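Local coordinates for protein putative oxidoreductase YfjR (Streptomyces aurantiacus, PDB 4OQZ) that is an imine reductase that reduces imines to amines, probably using NADPH bound to its Rossmann-type domain, at residues Gln185-Leu189 / Asn248-Asp254. Residues are numbered along the deposited sequence; the frame is centred on the assembly and turned at random.
Sequences QAVAL and NADSGVD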
loop_
_atom_site.group_PDB
_atom_site.type_symbol
_atom_site.label_atom_id
_atom_site.label_comp_id
_atom_site.label_asym_id
_atom_site.label_seq_id
_atom_site.Cartn_x
_atom_site.Cartn_y
_atom_site.Cartn_z
ATOM N N GLN A 185 -7.696 6.415 -4.982
ATOM C CA GLN A 185 -7.165 7.748 -5.258
ATOM C C GLN A 185 -6.446 7.857 -6.632
ATOM O O GLN A 185 -6.586 8.874 -7.315
ATOM C CB GLN A 185 -6.236 8.195 -4.125
ATOM C CG GLN A 185 -5.774 9.631 -4.264
ATOM C CD GLN A 185 -6.820 10.637 -3.879
ATOM O OE1 GLN A 185 -7.574 10.459 -2.913
ATOM N NE2 GLN A 185 -6.881 11.724 -4.628
ATOM N N ALA A 186 -5.694 6.813 -7.018
ATOM C CA ALA A 186 -4.950 6.712 -8.278
ATOM C C ALA A 186 -5.932 6.645 -9.440
ATOM O O ALA A 186 -5.761 7.355 -10.437
ATOM C CB ALA A 186 -4.085 5.449 -8.264
ATOM N N VAL A 187 -6.954 5.784 -9.311
ATOM C CA VAL A 187 -8.054 5.639 -10.310
ATOM C C VAL A 187 -8.720 6.965 -10.566
ATOM O O VAL A 187 -8.827 7.366 -11.732
ATOM C CB VAL A 187 -9.025 4.461 -10.009
ATOM C CG1 VAL A 187 -10.211 4.420 -10.981
ATOM C CG2 VAL A 187 -8.278 3.131 -10.086
ATOM N N ALA A 188 -9.076 7.698 -9.483
ATOM C CA ALA A 188 -9.729 9.005 -9.581
ATOM C C ALA A 188 -8.862 10.047 -10.283
ATOM O O ALA A 188 -9.381 10.763 -11.136
ATOM C CB ALA A 188 -10.186 9.503 -8.212
ATOM N N LEU A 189 -7.540 10.096 -9.993
ATOM C CA LEU A 189 -6.661 11.072 -10.647
ATOM C C LEU A 189 -6.429 10.773 -12.133
ATOM O O LEU A 189 -6.497 11.680 -12.959
ATOM C CB LEU A 189 -5.318 11.234 -9.892
ATOM C CG LEU A 189 -4.302 12.229 -10.476
ATOM C CD1 LEU A 189 -4.754 13.683 -10.296
ATOM C CD2 LEU A 189 -2.950 12.035 -9.852
ATOM N N ASN A 248 -3.699 16.531 -7.808
ATOM C CA ASN A 248 -5.077 16.137 -7.569
ATOM C C ASN A 248 -5.977 17.373 -7.506
ATOM O O ASN A 248 -7.058 17.377 -8.099
ATOM C CB ASN A 248 -5.183 15.285 -6.308
ATOM C CG ASN A 248 -4.697 13.886 -6.506
ATOM O OD1 ASN A 248 -5.422 13.008 -6.970
ATOM N ND2 ASN A 248 -3.448 13.647 -6.182
ATOM N N ALA A 249 -5.492 18.444 -6.845
ATOM C CA ALA A 249 -6.221 19.711 -6.719
ATOM C C ALA A 249 -6.355 20.404 -8.083
ATOM O O ALA A 249 -7.385 21.021 -8.350
ATOM C CB ALA A 249 -5.520 20.625 -5.723
ATOM N N ASP A 250 -5.319 20.280 -8.950
ATOM C CA ASP A 250 -5.309 20.871 -10.294
ATOM C C ASP A 250 -6.338 20.210 -11.216
ATOM O O ASP A 250 -6.913 20.889 -12.060
ATOM C CB ASP A 250 -3.909 20.778 -10.937
ATOM C CG ASP A 250 -2.847 21.720 -10.391
ATOM O OD1 ASP A 250 -3.212 22.706 -9.710
ATOM O OD2 ASP A 250 -1.649 21.479 -10.661
ATOM N N SER A 251 -6.540 18.887 -11.057
ATOM C CA SER A 251 -7.439 18.057 -11.844
ATOM C C SER A 251 -8.886 18.071 -11.332
ATOM O O SER A 251 -9.753 17.450 -11.942
ATOM C CB SER A 251 -6.920 16.625 -11.866
ATOM O OG SER A 251 -5.542 16.581 -12.187
ATOM N N GLY A 252 -9.133 18.769 -10.224
ATOM C CA GLY A 252 -10.447 18.844 -9.595
ATOM C C GLY A 252 -10.754 17.639 -8.723
ATOM O O GLY A 252 -11.831 17.564 -8.127
ATOM N N VAL A 253 -9.802 16.684 -8.644
ATOM C CA VAL A 253 -9.899 15.446 -7.861
ATOM C C VAL A 253 -9.783 15.790 -6.361
ATOM O O VAL A 253 -9.070 16.723 -5.999
ATOM C CB VAL A 253 -8.815 14.407 -8.320
ATOM C CG1 VAL A 253 -8.888 13.112 -7.521
ATOM C CG2 VAL A 253 -8.928 14.109 -9.813
ATOM N N ASP A 254 -10.485 15.029 -5.507
ATOM C CA ASP A 254 -10.479 15.151 -4.046
ATOM C C ASP A 254 -9.067 14.922 -3.455
ATOM O O ASP A 254 -8.411 13.931 -3.779
ATOM C CB ASP A 254 -11.504 14.160 -3.459
ATOM C CG ASP A 254 -11.790 14.307 -1.980
ATOM O OD1 ASP A 254 -12.464 15.303 -1.600
ATOM O OD2 ASP A 254 -11.415 13.387 -1.210
HETATM O O HOH W 1 -9.352 11.836 -1.159
#
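Two hydrogen bonds and one bridging water carry the polar part, and all involve the side-chain amide of Gln185. Its NE2 donates to Asp254 O at 2.8 Å and to Asn248 OD1 at 3.0 Å, so one amide group ties together the helix end and the loop that follows it. A water oxygen bridges two side chains, 2.9 Å from Gln185 OE1 and 2.6 Å from Asp254 OD2. Asn248 is held through ND2, which bonds Val244 O one helical turn back.

The apolar part centres on Val253. Its CG1 lies 3.9 Å from Ala188 CB, and its CG2 is 4.2 Å from Leu189 CD1. Leu189 CD1 also makes van der Waals contact with Ser251 OG at 3.5 Å, a hydroxyl hydrogen-bonded to Thr247 O. Met285 of the second subunit packs on both Ala188 and Val253.

Gly252, with phi 81°, leaves the path of helix 234-250 in a Schellman motif with weak bonds back into the last turn. The turn places Val253 and Asp254 beside helix 163-191. The contact joins a C-capped helix and its exit loop to the interdomain helix, within the all-helical C-terminal domain of the 6-phosphogluconate dehydrogenase-like fold, in the dimer interface.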